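VgrG protein (Vibrio cholerae, PDB 4DTH) probably cross-links host G-actin through a toxin domain that binds ATP and magnesium ions. Local coordinates at residues I166-P170 with S171-A175; T354-N357 with E358-S361; I142-T145 with N146-H149. All blocks are in the same frame, centred on the assembly; numbering follows the deposited sequence.

Contact 1 of 3, residues I166-P170 with S171-A175; sequences ITMTP and SGQQA. With MG (magnesium ion), chain D; SO4 (sulfate ion), chain I.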
# COMPACT_ATOMS: atom_id res chain seq x y z
N ILE A 166 0.15 -14.62 -19.66
CA ILE A 166 0.09 -13.53 -18.68
C ILE A 166 0.48 -14.12 -17.33
O ILE A 166 -0.10 -15.11 -16.90
CB ILE A 166 -1.28 -12.80 -18.69
CG1 ILE A 166 -1.58 -12.24 -20.11
CG2 ILE A 166 -1.35 -11.71 -17.62
CD1 ILE A 166 -0.42 -11.46 -20.81
N THR A 167 1.52 -13.53 -16.73
CA THR A 167 2.14 -14.06 -15.52
C THR A 167 2.24 -13.09 -14.36
O THR A 167 2.03 -11.89 -14.51
CB THR A 167 3.54 -14.64 -15.86
OG1 THR A 167 4.35 -13.59 -16.40
CG2 THR A 167 3.47 -15.84 -16.86
N MET A 168 2.60 -13.63 -13.20
CA MET A 168 2.83 -12.88 -11.97
C MET A 168 4.12 -13.39 -11.33
O MET A 168 4.52 -14.54 -11.59
CB MET A 168 1.62 -12.94 -11.02
CG MET A 168 0.92 -14.26 -11.02
SD MET A 168 -0.75 -14.21 -10.37
CE MET A 168 -1.69 -13.76 -11.83
N THR A 169 4.83 -12.53 -10.58
CA THR A 169 6.13 -12.88 -9.98
C THR A 169 6.34 -12.14 -8.65
O THR A 169 5.78 -11.05 -8.50
CB THR A 169 7.24 -12.63 -11.03
OG1 THR A 169 8.44 -13.32 -10.69
CG2 THR A 169 7.51 -11.14 -11.30
N PRO A 170 7.14 -12.68 -7.68
CA PRO A 170 7.32 -11.95 -6.40
C PRO A 170 7.75 -10.49 -6.52
O PRO A 170 7.25 -9.67 -5.75
CB PRO A 170 8.37 -12.80 -5.66
CG PRO A 170 8.14 -14.18 -6.18
CD PRO A 170 7.86 -13.97 -7.65
N SER A 171 8.61 -10.15 -7.52
CA SER A 171 9.02 -8.76 -7.74
C SER A 171 7.86 -7.84 -8.14
O SER A 171 7.99 -6.62 -8.02
CB SER A 171 10.18 -8.66 -8.73
OG SER A 171 9.83 -9.00 -10.06
N GLY A 172 6.74 -8.41 -8.61
CA GLY A 172 5.56 -7.61 -8.95
C GLY A 172 4.52 -7.64 -7.84
O GLY A 172 3.42 -7.11 -8.00
N GLN A 173 4.87 -8.24 -6.68
CA GLN A 173 3.93 -8.43 -5.59
C GLN A 173 4.23 -7.74 -4.28
O GLN A 173 5.38 -7.74 -3.81
CB GLN A 173 3.73 -9.94 -5.34
CG GLN A 173 3.08 -10.66 -6.52
CD GLN A 173 2.98 -12.16 -6.37
OE1 GLN A 173 3.78 -12.82 -5.69
NE2 GLN A 173 2.02 -12.74 -7.06
N GLN A 174 3.18 -7.20 -3.65
CA GLN A 174 3.23 -6.63 -2.31
C GLN A 174 2.03 -7.14 -1.52
O GLN A 174 1.05 -7.60 -2.10
CB GLN A 174 3.19 -5.10 -2.31
CG GLN A 174 4.52 -4.45 -2.67
CD GLN A 174 4.55 -4.11 -4.12
OE1 GLN A 174 3.74 -3.33 -4.63
NE2 GLN A 174 5.49 -4.71 -4.83
N ALA A 175 2.12 -7.04 -0.19
CA ALA A 175 1.03 -7.36 0.70
C ALA A 175 0.92 -6.22 1.70
O ALA A 175 1.94 -5.64 2.09
CB ALA A 175 1.30 -8.67 1.43
MG MG D . 2.81 -1.25 -3.59
S SO4 I . 11.51 -12.27 -8.92
O1 SO4 I . 11.61 -12.22 -7.45
O2 SO4 I . 11.66 -13.66 -9.37
O3 SO4 I . 10.19 -11.78 -9.34
O4 SO4 I . 12.56 -11.43 -9.52
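T169 and P170 are tied to G172 and Q173 by two overlapping type I beta turns. G172 N donates to T169 O at 2.8 Å. Q173 N donates to P170 O at 2.9 Å. The chain therefore coils tightly before it enters strand 173-180. The side chain of Q173 folds back over this coil. Its CB lies against P170 O. CG comes nearer, 3.4 Å from T169 O. The side chain then runs extended beyond CG (chi2 175°), so CD passes alongside the same carbonyl and the amide reaches back past the turn. OE1 rests 3.7 Å from P170 CA. NE2 passes M168 CB at 4.0 Å and donates its hydrogen bond to P364 O, outside the two segments. That bond fixes the amide end, while M168 packs down on L112 and A115 of helix 101-124.

The outer side of the turn holds a sulfate, probably from the crystallisation liquor. Its O3 accepts three hydrogen bonds. T169 OG1 donates to sulfate O3 at 2.7 Å, and S171 OG is a second hydroxyl donor. S171 N gives the third, 2.9 Å to O3 with an N-H...O angle of 159°. S171 OG stands between its own N and carbonyl carbon (chi1 69°), which brings it to the same sulfate oxygen as the amide.

One residue further on, Q174 OE1 binds a magnesium ion at 2.5 Å, and E28 and E351 complete the protein ligands of that site. A turn that holds a sulfate in the crystal thus lies next to a magnesium ligand. The neutral donors of T169 and S171 would suit an anion at the surface, and the neutral amide of Q174 gives the metal an oxygen without adding charge.

Contact 2 of 3, residues T354-N357 with E358-S361; sequences TVPN and ELQS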
# COMPACT_ATOMS: atom_id res chain seq x y z
N THR A 354 8.59 -6.20 -0.23
CA THR A 354 8.90 -7.55 -0.73
C THR A 354 8.08 -8.46 0.18
O THR A 354 8.12 -8.29 1.41
CB THR A 354 10.42 -7.83 -0.64
OG1 THR A 354 11.08 -7.05 -1.63
CG2 THR A 354 10.76 -9.31 -0.89
N VAL A 355 7.32 -9.40 -0.40
CA VAL A 355 6.49 -10.30 0.41
C VAL A 355 7.42 -11.27 1.18
O VAL A 355 8.20 -11.99 0.54
CB VAL A 355 5.41 -11.06 -0.41
CG1 VAL A 355 4.58 -11.97 0.49
CG2 VAL A 355 4.50 -10.08 -1.16
N PRO A 356 7.38 -11.28 2.53
CA PRO A 356 8.26 -12.20 3.27
C PRO A 356 7.73 -13.63 3.21
O PRO A 356 6.57 -13.84 2.82
CB PRO A 356 8.21 -11.64 4.70
CG PRO A 356 6.84 -11.04 4.81
CD PRO A 356 6.53 -10.49 3.44
N ASN A 357 8.56 -14.61 3.61
CA ASN A 357 8.18 -16.03 3.62
C ASN A 357 6.88 -16.29 4.37
O ASN A 357 6.04 -17.06 3.89
CB ASN A 357 9.31 -16.90 4.19
CG ASN A 357 10.60 -16.85 3.40
OD1 ASN A 357 11.68 -16.62 3.95
ND2 ASN A 357 10.52 -17.07 2.09
N GLU A 358 6.68 -15.61 5.52
CA GLU A 358 5.48 -15.71 6.37
C GLU A 358 4.16 -15.36 5.64
O GLU A 358 3.10 -15.82 6.05
CB GLU A 358 5.63 -14.83 7.62
CG GLU A 358 6.76 -15.24 8.56
CD GLU A 358 8.08 -14.52 8.35
OE1 GLU A 358 8.41 -14.17 7.20
OE2 GLU A 358 8.81 -14.35 9.36
N LEU A 359 4.24 -14.52 4.60
CA LEU A 359 3.04 -14.06 3.89
C LEU A 359 2.92 -14.57 2.45
O LEU A 359 1.95 -14.22 1.78
CB LEU A 359 2.92 -12.52 3.92
CG LEU A 359 2.90 -11.84 5.30
CD1 LEU A 359 2.84 -10.35 5.13
CD2 LEU A 359 1.73 -12.30 6.16
N GLN A 360 3.88 -15.40 1.98
CA GLN A 360 3.84 -15.93 0.61
C GLN A 360 2.58 -16.70 0.25
O GLN A 360 2.16 -16.65 -0.92
CB GLN A 360 5.07 -16.77 0.28
CG GLN A 360 6.30 -15.92 -0.00
CD GLN A 360 6.31 -15.24 -1.38
OE1 GLN A 360 5.45 -15.45 -2.25
NE2 GLN A 360 7.34 -14.44 -1.59
N SER A 361 1.98 -17.39 1.25
CA SER A 361 0.76 -18.19 1.05
C SER A 361 -0.45 -17.33 0.64
O SER A 361 -1.43 -17.87 0.11
CB SER A 361 0.45 -19.01 2.30
OG SER A 361 0.18 -18.17 3.40
O HOH W 1 3.45 -18.16 3.66
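V355 and P356 pack against L359 where the chain makes two overlapping type I beta turns, after the end of strand 343-352. V355 CG1 sits 3.9 Å from L359 CB. It points there because CG1 is anti to the backbone N (chi1 -180°). P356 meets the same leucine further out. Its ring CG is 4.1 Å from L359 CG, and the two side chains cross obliquely. The ring carbons CG and CD both reach L359 CD1.

Q360 folds back along the turn. Its CG touches P356 O at 3.5 Å, and its CD lies beside V355 CG1. E358 bends back at chi2 (94°), so that OE1 comes 3.6 Å from P356 CB instead of reaching straight out from the turn.

The backbone sets these positions. L359 N donates to P356 O at 3.0 Å. Q360 N makes a weak hydrogen bond of 3.3 Å to N357 O. The first turn brings L359 back to the proline ring; the second carries the chain on toward S361.

Further out, L359 and E358 both touch L194 of helix 190-196, and L359 also reaches M98. V355 leans on L363. S361 O accepts from K108 NZ, which ties the end of the turn to helix 101-124. The segment is therefore a connection whose apolar side faces the protein, while N357 and S361 lie at the surface. A water bridges its last step: it donates to N357 O at 2.8 Å and accepts from S361 N at 2.9 Å.

Contact 3 of 3, residues I142-T145 with N146-H149; sequences IEIT and NAKH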
# COMPACT_ATOMS: atom_id res chain seq x y z
N ILE A 142 -16.32 -10.49 -14.29
CA ILE A 142 -15.60 -9.25 -14.56
C ILE A 142 -16.64 -8.16 -14.73
O ILE A 142 -17.60 -8.33 -15.48
CB ILE A 142 -14.72 -9.31 -15.86
CG1 ILE A 142 -13.63 -10.39 -15.77
CG2 ILE A 142 -14.12 -7.94 -16.19
CD1 ILE A 142 -12.93 -10.72 -17.18
N GLU A 143 -16.43 -7.03 -14.06
CA GLU A 143 -17.25 -5.83 -14.21
C GLU A 143 -16.29 -4.77 -14.74
O GLU A 143 -15.17 -4.65 -14.24
CB GLU A 143 -17.83 -5.38 -12.86
CG GLU A 143 -18.90 -6.31 -12.30
CD GLU A 143 -20.28 -6.18 -12.90
OE1 GLU A 143 -21.14 -7.03 -12.56
OE2 GLU A 143 -20.52 -5.25 -13.71
N ILE A 144 -16.70 -4.04 -15.79
CA ILE A 144 -15.89 -2.98 -16.39
C ILE A 144 -16.46 -1.63 -15.98
O ILE A 144 -17.61 -1.32 -16.30
CB ILE A 144 -15.77 -3.13 -17.95
CG1 ILE A 144 -15.07 -4.46 -18.35
CG2 ILE A 144 -15.10 -1.90 -18.61
CD1 ILE A 144 -13.62 -4.66 -17.80
N THR A 145 -15.66 -0.82 -15.29
CA THR A 145 -16.10 0.50 -14.80
C THR A 145 -15.63 1.63 -15.70
O THR A 145 -16.24 2.70 -15.69
CB THR A 145 -15.77 0.67 -13.33
OG1 THR A 145 -14.36 0.58 -13.18
CG2 THR A 145 -16.49 -0.36 -12.47
N ASN A 146 -14.58 1.39 -16.50
CA ASN A 146 -14.12 2.34 -17.50
C ASN A 146 -13.92 1.60 -18.81
O ASN A 146 -12.90 0.93 -19.01
CB ASN A 146 -12.87 3.12 -17.07
CG ASN A 146 -12.51 4.24 -18.02
OD1 ASN A 146 -13.15 4.46 -19.05
ND2 ASN A 146 -11.47 4.99 -17.69
N ALA A 147 -14.92 1.69 -19.70
CA ALA A 147 -14.89 1.04 -21.01
C ALA A 147 -13.88 1.70 -21.96
O ALA A 147 -13.52 1.10 -22.97
CB ALA A 147 -16.28 1.03 -21.63
N LYS A 148 -13.43 2.93 -21.64
CA LYS A 148 -12.46 3.68 -22.43
C LYS A 148 -11.04 3.18 -22.12
O LYS A 148 -10.24 3.87 -21.49
CB LYS A 148 -12.61 5.19 -22.20
CG LYS A 148 -12.81 5.97 -23.49
CD LYS A 148 -13.16 7.44 -23.23
CE LYS A 148 -13.09 8.26 -24.50
NZ LYS A 148 -11.71 8.69 -24.78
N HIS A 149 -10.76 1.94 -22.54
CA HIS A 149 -9.47 1.29 -22.38
C HIS A 149 -9.28 0.23 -23.45
O HIS A 149 -10.26 -0.18 -24.09
CB HIS A 149 -9.32 0.64 -20.97
CG HIS A 149 -10.01 -0.70 -20.83
ND1 HIS A 149 -11.33 -0.79 -20.43
CD2 HIS A 149 -9.54 -1.95 -21.08
CE1 HIS A 149 -11.62 -2.08 -20.44
NE2 HIS A 149 -10.57 -2.82 -20.82
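I144 touches the edge of H149, an imidazole held at both nitrogens. H149 ND1 donates to N146 O at 2.7 Å, within the carbonyl plane and with a C=O...N angle of 154°. On its far side NE2 is hydrogen-bonded to L130 N. The two bonds fix the rotation of the ring and are consistent with a neutral histidine. I144 CG2 lies near the ring plane, 3.9 Å from H149 CE1, and the two side chains cross at about a right angle. The same methyl lies 3.6 Å from N146 O, beside the atom that grips the ring, and 4.4 Å from A147 CB.

N146 also shapes the loop with its side chain. Its CG is anti to the backbone N (chi1 -172°), and OD1 accepts from K148 N at 3.0 Å in an Asx turn. K148 is in turn the centre of an inverse gamma turn, closed by a weak bond from H149 N to A147 O.

The loop leads from strand 140-144 to strand 150-153. T145 and N146 bond to the backbone of F46 on strand 45-51, and the F46 ring meets H149. H149 packs on V36 and M38 of strand 34-38, while I142 rests on helix 101-124.

Contacts 1 and 2 lie near the bound magnesium ions, while contact 3 is a surface loop about 23 Å from contact 1, centre to centre. Contacts 1 and 2 touch: V355 CG2 packs on the backbone of Q173 and Q174. Both are pairs of overlapping turns and are partly buried, but contact 1 is polar, with a sulfate and a metal ligand, and the side-chain packing of contact 2 is mainly apolar. Contact 3 has no backbone bond between its two segments; a histidine and an asparagine shape its loop instead. Helix 101-124 meets residues of all three: M168 in contact 1, S361 in contact 2 and I142 in contact 3.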